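Local coordinates for methyl-accepting chemotaxis protein, putative (Geobacter sulfurreducens, PDB 3OOV) that is a putative methyl-accepting chemotaxis protein whose GAF domain probably senses a small molecule and passes the signal on in bacterial chemotaxis, at residues I107-P119 / V129-L141. Numbering follows the deposited sequence.
With GOL (glycerol), chain C.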
ATOM      1  N   ILE A 107      16.489  -1.705  18.482  1.00 17.90           N
ATOM      2  CA  ILE A 107      15.356  -2.316  19.170  1.00 15.50           C
ATOM      3  C   ILE A 107      15.019  -3.685  18.533  1.00 17.21           C
ATOM      4  O   ILE A 107      14.582  -3.750  17.347  1.00 15.30           O
ATOM      5  CB  ILE A 107      14.132  -1.403  19.129  1.00 15.54           C
ATOM      6  CG1 ILE A 107      14.598   0.080  19.250  1.00 18.94           C
ATOM      7  CG2 ILE A 107      12.987  -1.855  20.107  1.00 13.15           C
ATOM      8  CD1 ILE A 107      13.892   0.961  20.254  1.00 21.95           C
ATOM      9  N   ARG A 108      15.111  -4.751  19.336  1.00 15.04           N
ATOM     10  CA  ARG A 108      14.844  -6.111  18.849  1.00 16.38           C
ATOM     11  C   ARG A 108      13.448  -6.241  18.264  1.00 15.38           C
ATOM     12  O   ARG A 108      13.248  -6.958  17.276  1.00 16.53           O
ATOM     13  CB  ARG A 108      15.002  -7.168  19.969  1.00 16.05           C
ATOM     14  CG  ARG A 108      16.473  -7.572  20.237  1.00 18.28           C
ATOM     15  CD  ARG A 108      16.532  -8.710  21.351  1.00 18.45           C
ATOM     16  NE  ARG A 108      16.049  -8.160  22.623  1.00 16.75           N
ATOM     17  CZ  ARG A 108      14.990  -8.541  23.306  1.00 16.27           C
ATOM     18  NH1 ARG A 108      14.181  -9.512  22.882  1.00 18.66           N
ATOM     19  NH2 ARG A 108      14.720  -7.914  24.434  1.00 16.83           N
ATOM     20  N   ALA A 109      12.492  -5.519  18.855  1.00 15.47           N
ATOM     21  CA  ALA A 109      11.089  -5.675  18.508  1.00 13.32           C
ATOM     22  C   ALA A 109      10.851  -5.202  17.085  1.00 13.22           C
ATOM     23  O   ALA A 109       9.891  -5.657  16.482  1.00 13.46           O
ATOM     24  CB  ALA A 109      10.187  -4.893  19.499  1.00 12.37           C
ATOM     25  N   LEU A 110      11.714  -4.287  16.611  1.00 12.62           N
ATOM     26  CA  LEU A 110      11.676  -3.641  15.315  1.00 14.26           C
ATOM     27  C   LEU A 110      12.668  -4.213  14.292  1.00 15.76           C
ATOM     28  O   LEU A 110      12.733  -3.695  13.150  1.00 16.30           O
ATOM     29  CB  LEU A 110      11.985  -2.115  15.437  1.00 12.64           C
ATOM     30  CG  LEU A 110      10.991  -1.339  16.302  1.00 14.86           C
ATOM     31  CD1 LEU A 110      11.257   0.147  16.195  1.00 14.70           C
ATOM     32  CD2 LEU A 110       9.508  -1.623  15.890  1.00 11.52           C
ATOM     33  N   ARG A 111      13.412  -5.256  14.661  1.00 16.23           N
ATOM     34  CA  ARG A 111      14.452  -5.760  13.752  1.00 19.09           C
ATOM     35  C   ARG A 111      14.024  -6.834  12.729  1.00 18.89           C
ATOM     36  O   ARG A 111      14.864  -7.460  12.168  1.00 21.33           O
ATOM     37  CB  ARG A 111      15.601  -6.345  14.551  1.00 20.07           C
ATOM     38  CG  ARG A 111      16.547  -5.352  15.082  1.00 24.08           C
ATOM     39  CD  ARG A 111      17.583  -6.164  15.808  1.00 29.79           C
ATOM     40  NE  ARG A 111      18.496  -5.219  16.379  1.00 33.82           N
ATOM     41  CZ  ARG A 111      19.274  -5.478  17.405  1.00 38.47           C
ATOM     42  NH1 ARG A 111      19.265  -6.688  17.962  1.00 38.68           N
ATOM     43  NH2 ARG A 111      20.064  -4.519  17.861  1.00 39.37           N
ATOM     44  N   SER A 112      12.751  -7.044  12.476  1.00 19.13           N
ATOM     45  CA  SER A 112      12.370  -8.044  11.504  1.00 17.69           C
ATOM     46  C   SER A 112      12.869  -7.612  10.130  1.00 18.23           C
ATOM     47  O   SER A 112      12.900  -6.427   9.811  1.00 17.18           O
ATOM     48  CB  SER A 112      10.879  -8.203  11.527  1.00 17.03           C
ATOM     49  OG  SER A 112      10.513  -9.380  10.825  1.00 17.19           O
ATOM     50  N   LYS A 113      13.280  -8.568   9.311  1.00 17.73           N
ATOM     51  CA  LYS A 113      13.580  -8.263   7.926  1.00 18.58           C
ATOM     52  C   LYS A 113      12.366  -8.398   7.020  1.00 18.05           C
ATOM     53  O   LYS A 113      12.441  -8.121   5.810  1.00 19.31           O
ATOM     54  CB  LYS A 113      14.748  -9.182   7.456  1.00 20.15           C
ATOM     55  CG  LYS A 113      16.189  -8.589   7.763  1.00 25.90           C
ATOM     56  CD  LYS A 113      16.419  -8.120   9.207  1.00 34.91           C
ATOM     57  CE  LYS A 113      17.790  -7.398   9.396  1.00 41.71           C
ATOM     58  NZ  LYS A 113      17.614  -6.254  10.368  1.00 43.70           N
ATOM     59  N   SER A 114      11.265  -8.880   7.577  1.00 16.91           N
ATOM     60  CA  SER A 114      10.037  -9.063   6.831  1.00 18.08           C
ATOM     61  C   SER A 114       8.862  -8.552   7.704  1.00 18.18           C
ATOM     62  O   SER A 114       8.769  -8.891   8.880  1.00 19.78           O
ATOM     63  CB  SER A 114       9.825 -10.526   6.537  1.00 16.89           C
ATOM     64  OG  SER A 114       9.181 -11.018   7.691  1.00 26.50           O
ATOM     65  N   PHE A 115       7.984  -7.709   7.160  1.00 16.20           N
ATOM     66  CA  PHE A 115       6.955  -7.130   7.990  1.00 15.82           C
ATOM     67  C   PHE A 115       5.931  -6.377   7.180  1.00 14.32           C
ATOM     68  O   PHE A 115       6.176  -6.044   6.017  1.00 14.33           O
ATOM     69  CB  PHE A 115       7.598  -6.139   8.989  1.00 16.67           C
ATOM     70  CG  PHE A 115       8.516  -5.141   8.313  1.00 17.47           C
ATOM     71  CD1 PHE A 115       7.983  -4.036   7.644  1.00 17.47           C
ATOM     72  CD2 PHE A 115       9.883  -5.377   8.238  1.00 16.25           C
ATOM     73  CE1 PHE A 115       8.849  -3.143   6.990  1.00 14.55           C
ATOM     74  CE2 PHE A 115      10.759  -4.522   7.558  1.00 17.84           C
ATOM     75  CZ  PHE A 115      10.220  -3.389   6.918  1.00 17.11           C
ATOM     76  N   VAL A 116       4.848  -6.040   7.845  1.00 12.56           N
ATOM     77  CA  VAL A 116       3.859  -5.033   7.383  1.00 11.97           C
ATOM     78  C   VAL A 116       3.787  -3.862   8.351  1.00 12.88           C
ATOM     79  O   VAL A 116       3.706  -4.049   9.634  1.00 12.70           O
ATOM     80  CB  VAL A 116       2.461  -5.689   7.417  1.00 13.34           C
ATOM     81  CG1 VAL A 116       1.319  -4.650   7.273  1.00 14.38           C
ATOM     82  CG2 VAL A 116       2.360  -6.826   6.267  1.00 10.72           C
ATOM     83  N   ILE A 117       3.817  -2.662   7.787  1.00 13.33           N
ATOM     84  CA  ILE A 117       3.541  -1.410   8.569  1.00 13.08           C
ATOM     85  C   ILE A 117       2.248  -0.821   8.024  1.00 13.96           C
ATOM     86  O   ILE A 117       2.077  -0.653   6.802  1.00 12.46           O
ATOM     87  CB  ILE A 117       4.615  -0.331   8.410  1.00 11.91           C
ATOM     88  CG1 ILE A 117       6.051  -0.897   8.282  1.00 12.83           C
ATOM     89  CG2 ILE A 117       4.410   0.761   9.510  1.00 10.25           C
ATOM     90  CD1 ILE A 117       6.614  -1.640   9.634  1.00 10.56           C
ATOM     91  N   CYS A 118       1.365  -0.484   8.944  1.00 14.04           N
ATOM     92  CA  CYS A 118       0.022  -0.064   8.611  1.00 14.75           C
ATOM     93  C   CYS A 118      -0.266   1.234   9.412  1.00 14.55           C
ATOM     94  O   CYS A 118      -0.018   1.270  10.598  1.00 16.19           O
ATOM     95  CB  CYS A 118      -0.956  -1.170   8.944  1.00 12.53           C
ATOM     96  SG  CYS A 118      -2.656  -0.605   8.785  1.00 19.26           S
ATOM     97  N   PRO A 119      -0.692   2.307   8.745  1.00 15.18           N
ATOM     98  CA  PRO A 119      -0.844   3.602   9.443  1.00 14.92           C
ATOM     99  C   PRO A 119      -2.122   3.555  10.268  1.00 16.21           C
ATOM    100  O   PRO A 119      -3.045   2.833   9.904  1.00 16.06           O
ATOM    101  CB  PRO A 119      -1.006   4.609   8.292  1.00 15.09           C
ATOM    102  CG  PRO A 119      -1.762   3.751   7.151  1.00 14.41           C
ATOM    103  CD  PRO A 119      -1.141   2.352   7.329  1.00 15.73           C
ATOM    104  N   VAL A 129       1.333   4.032  13.978  1.00 13.31           N
ATOM    105  CA  VAL A 129       1.491   2.855  13.129  1.00 12.89           C
ATOM    106  C   VAL A 129       1.349   1.533  13.900  1.00 13.83           C
ATOM    107  O   VAL A 129       1.730   1.418  15.100  1.00 13.30           O
ATOM    108  CB  VAL A 129       2.880   2.844  12.297  1.00 13.74           C
ATOM    109  CG1 VAL A 129       3.049   4.076  11.394  1.00 11.56           C
ATOM    110  CG2 VAL A 129       4.098   2.762  13.202  1.00 13.42           C
ATOM    111  N   PHE A 130       0.821   0.519  13.203  1.00 13.43           N
ATOM    112  CA  PHE A 130       1.045  -0.883  13.589  1.00 12.90           C
ATOM    113  C   PHE A 130       2.203  -1.399  12.774  1.00 12.71           C
ATOM    114  O   PHE A 130       2.221  -1.230  11.570  1.00 13.63           O
ATOM    115  CB  PHE A 130      -0.162  -1.722  13.229  1.00 13.83           C
ATOM    116  CG  PHE A 130      -1.258  -1.640  14.192  1.00 15.80           C
ATOM    117  CD1 PHE A 130      -1.923  -0.431  14.423  1.00 13.96           C
ATOM    118  CD2 PHE A 130      -1.678  -2.790  14.868  1.00 16.72           C
ATOM    119  CE1 PHE A 130      -3.006  -0.352  15.327  1.00 18.50           C
ATOM    120  CE2 PHE A 130      -2.752  -2.740  15.778  1.00 17.92           C
ATOM    121  CZ  PHE A 130      -3.440  -1.521  16.012  1.00 17.57           C
ATOM    122  N   ALA A 131       3.198  -2.009  13.414  1.00 12.34           N
ATOM    123  CA  ALA A 131       4.267  -2.713  12.682  1.00 10.54           C
ATOM    124  C   ALA A 131       4.127  -4.181  13.132  1.00 11.95           C
ATOM    125  O   ALA A 131       4.242  -4.475  14.323  1.00 12.39           O
ATOM    126  CB  ALA A 131       5.652  -2.139  13.103  1.00  9.95           C
ATOM    127  N   VAL A 132       3.920  -5.100  12.191  1.00 13.05           N
ATOM    128  CA  VAL A 132       3.569  -6.479  12.505  1.00 12.12           C
ATOM    129  C   VAL A 132       4.507  -7.434  11.721  1.00 13.29           C
ATOM    130  O   VAL A 132       4.878  -7.149  10.558  1.00 12.05           O
ATOM    131  CB  VAL A 132       2.090  -6.830  12.216  1.00 12.54           C
ATOM    132  CG1 VAL A 132       1.753  -8.330  12.605  1.00 11.52           C
ATOM    133  CG2 VAL A 132       1.116  -5.932  12.995  1.00  8.92           C
ATOM    134  N   ASP A 133       4.947  -8.515  12.390  1.00 12.58           N
ATOM    135  CA  ASP A 133       5.759  -9.533  11.734  1.00 14.30           C
ATOM    136  C   ASP A 133       5.575 -10.927  12.332  1.00 15.49           C
ATOM    137  O   ASP A 133       5.137 -11.068  13.483  1.00 13.36           O
ATOM    138  CB  ASP A 133       7.243  -9.147  11.651  1.00 13.40           C
ATOM    139  CG  ASP A 133       7.959  -9.323  12.967  1.00 17.29           C
ATOM    140  OD1 ASP A 133       8.259 -10.508  13.281  1.00 18.21           O
ATOM    141  OD2 ASP A 133       8.186  -8.307  13.722  1.00 16.47           O
ATOM    142  N   ASN A 134       5.875 -11.948  11.498  1.00 16.45           N
ATOM    143  CA  ASN A 134       5.912 -13.374  11.942  1.00 15.63           C
ATOM    144  C   ASN A 134       7.357 -13.852  11.599  1.00 14.59           C
ATOM    145  O   ASN A 134       7.555 -14.761  10.802  1.00 11.67           O
ATOM    146  CB  ASN A 134       4.857 -14.165  11.128  1.00 15.38           C
ATOM    147  CG  ASN A 134       3.427 -13.987  11.648  1.00 20.08           C
ATOM    148  OD1 ASN A 134       3.200 -13.655  12.823  1.00 22.55           O
ATOM    149  ND2 ASN A 134       2.452 -14.239  10.784  1.00 15.63           N
ATOM    150  N   ARG A 135       8.362 -13.173  12.121  1.00 13.58           N
ATOM    151  CA  ARG A 135       9.721 -13.386  11.624  1.00 14.64           C
ATOM    152  C   ARG A 135      10.260 -14.814  11.820  1.00 15.70           C
ATOM    153  O   ARG A 135      11.252 -15.145  11.230  1.00 15.56           O
ATOM    154  CB  ARG A 135      10.688 -12.405  12.291  1.00 13.20           C
ATOM    155  CG  ARG A 135      11.070 -12.778  13.758  1.00 15.49           C
ATOM    156  CD  ARG A 135      11.815 -11.589  14.477  1.00 16.29           C
ATOM    157  NE  ARG A 135      10.957 -10.407  14.593  1.00 15.25           N
ATOM    158  CZ  ARG A 135      11.279  -9.282  15.260  1.00 14.85           C
ATOM    159  NH1 ARG A 135      12.454  -9.166  15.824  1.00  9.85           N
ATOM    160  NH2 ARG A 135      10.415  -8.259  15.358  1.00 11.88           N
ATOM    161  N   SER A 136       9.675 -15.616  12.717  1.00 17.21           N
ATOM    162  CA  SER A 136      10.231 -16.934  12.922  1.00 20.76           C
ATOM    163  C   SER A 136       9.546 -17.929  11.967  1.00 20.73           C
ATOM    164  O   SER A 136       9.991 -19.062  11.832  1.00 20.51           O
ATOM    165  CB  SER A 136      10.174 -17.363  14.392  1.00 20.72           C
ATOM    166  OG  SER A 136       8.941 -17.946  14.656  1.00 26.13           O
ATOM    167  N   SER A 137       8.501 -17.482  11.281  1.00 19.75           N
ATOM    168  CA  SER A 137       7.896 -18.304  10.252  1.00 19.67           C
ATOM    169  C   SER A 137       8.512 -17.912   8.908  1.00 20.22           C
ATOM    170  O   SER A 137       8.901 -16.747   8.668  1.00 19.05           O
ATOM    171  CB  SER A 137       6.372 -18.164  10.265  1.00 19.04           C
ATOM    172  OG  SER A 137       5.779 -18.795   9.122  1.00 24.07           O
ATOM    173  N   ARG A 138       8.631 -18.886   8.013  1.00 20.66           N
ATOM    174  CA  ARG A 138       9.109 -18.566   6.673  1.00 20.67           C
ATOM    175  C   ARG A 138       7.917 -18.111   5.793  1.00 19.14           C
ATOM    176  O   ARG A 138       8.093 -17.715   4.666  1.00 18.51           O
ATOM    177  CB  ARG A 138       9.937 -19.729   6.086  1.00 21.41           C
ATOM    178  CG  ARG A 138      11.400 -19.744   6.658  1.00 27.13           C
ATOM    179  CD  ARG A 138      11.818 -21.157   7.134  1.00 37.47           C
ATOM    180  NE  ARG A 138      13.266 -21.238   7.455  1.00 47.72           N
ATOM    181  CZ  ARG A 138      13.812 -21.958   8.450  1.00 49.10           C
ATOM    182  NH1 ARG A 138      13.046 -22.699   9.260  1.00 48.61           N
ATOM    183  NH2 ARG A 138      15.141 -21.949   8.618  1.00 49.36           N
ATOM    184  N   ARG A 139       6.695 -18.190   6.308  1.00 18.84           N
ATOM    185  CA  ARG A 139       5.585 -17.732   5.506  1.00 18.51           C
ATOM    186  C   ARG A 139       5.482 -16.193   5.518  1.00 18.09           C
ATOM    187  O   ARG A 139       5.257 -15.630   6.548  1.00 17.12           O
ATOM    188  CB  ARG A 139       4.256 -18.350   5.971  1.00 18.65           C
ATOM    189  CG  ARG A 139       3.078 -17.830   5.148  1.00 18.40           C
ATOM    190  CD  ARG A 139       1.746 -18.296   5.687  1.00 20.15           C
ATOM    191  NE  ARG A 139       1.370 -17.189   6.489  1.00 37.81           N
ATOM    192  CZ  ARG A 139       0.572 -16.185   6.128  1.00 39.05           C
ATOM    193  NH1 ARG A 139      -0.109 -16.203   4.995  1.00 40.39           N
ATOM    194  NH2 ARG A 139       0.430 -15.192   6.978  1.00 38.35           N
ATOM    195  N   SER A 140       5.694 -15.541   4.368  1.00 17.94           N
ATOM    196  CA  SER A 140       5.427 -14.091   4.152  1.00 18.24           C
ATOM    197  C   SER A 140       4.024 -13.638   4.490  1.00 17.75           C
ATOM    198  O   SER A 140       3.088 -14.326   4.186  1.00 16.92           O
ATOM    199  CB  SER A 140       5.597 -13.774   2.680  1.00 17.58           C
ATOM    200  OG  SER A 140       6.946 -13.661   2.380  1.00 18.61           O
ATOM    201  N   LEU A 141       3.870 -12.443   5.076  1.00 18.65           N
ATOM    202  CA  LEU A 141       2.522 -11.911   5.286  1.00 18.24           C
ATOM    203  C   LEU A 141       1.885 -11.612   3.909  1.00 19.13           C
ATOM    204  O   LEU A 141       2.586 -11.168   2.976  1.00 17.61           O
ATOM    205  CB  LEU A 141       2.557 -10.641   6.129  1.00 18.05           C
ATOM    206  CG  LEU A 141       2.977 -10.803   7.588  1.00 18.25           C
ATOM    207  CD1 LEU A 141       3.219  -9.439   8.231  1.00 14.86           C
ATOM    208  CD2 LEU A 141       1.974 -11.512   8.346  1.00 17.17           C
TER
HETATM  209  C1  GOL C 167       9.491  -4.060  11.571  1.00 23.56           C
HETATM  210  O1  GOL C 167      10.254  -2.930  11.912  1.00 18.53           O
HETATM  211  C2  GOL C 167       9.041  -4.643  12.895  1.00 24.34           C
HETATM  212  O2  GOL C 167      10.115  -5.441  13.417  1.00 28.15           O
HETATM  213  C3  GOL C 167       7.828  -5.477  12.564  1.00 23.48           C
HETATM  214  O3  GOL C 167       7.179  -5.925  13.737  1.00 18.52           O
HETATM  215  O   HOH W   1       6.852 -11.706   8.653  1.00  8.10           O
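R135 reaches across to the 3-10 turn 108-110 and docks its guanidinium edge on two backbone carbonyls. R135 NH1 meets R108 O at 2.8 Å in an almost straight bond (174° at the hydrogen). R135 NH2 meets A109 O at 2.9 Å along a more bent path, arriving above that carbonyl's plane. Both oxygens lie within 2° of the guanidinium plane. The R135 side chain bends at chi3 (63°), which brings NE and NH2 side-on to the D133 carboxylate: R135 NE binds D133 OD1, and R135 NH2 makes a 2.8 Å salt bridge to D133 OD2. Together, the two carbonyls and this side-on grip would limit rotation of the group. D133 OD1 also accepts R135 N on its anti lone pair, closing an Asx turn. Over one guanidinium face lies the backbone of R111 and S112, with S112 N 3.8 Å above its centre. Replacing R135 by an alanine removes the guanidinium and is likely to leave the D133 carboxylate without this charge partner and the turn carbonyls without these two donors.

D133 OD2 additionally accepts a 2.6 Å bond from glycerol O3, while glycerol C1 sits over one face of the F115 ring. Next to this polar cluster, strands 115-119 and 129-133 run antiparallel, with paired backbone bonds at V116-V132 and C118-F130. On one face of the sheet, I117 CD1 touches A131 CB at 3.6 Å; on the other, V116 CG2 presses tightly against L141 CD1, and helix 143-167 packs on C118 and V132. The arrangement is a beta hairpin within the antiparallel sheet of a GAF domain; the glycerol, probably from the crystallisation liquor, occupies a site consistent with the small-molecule pocket of this fold.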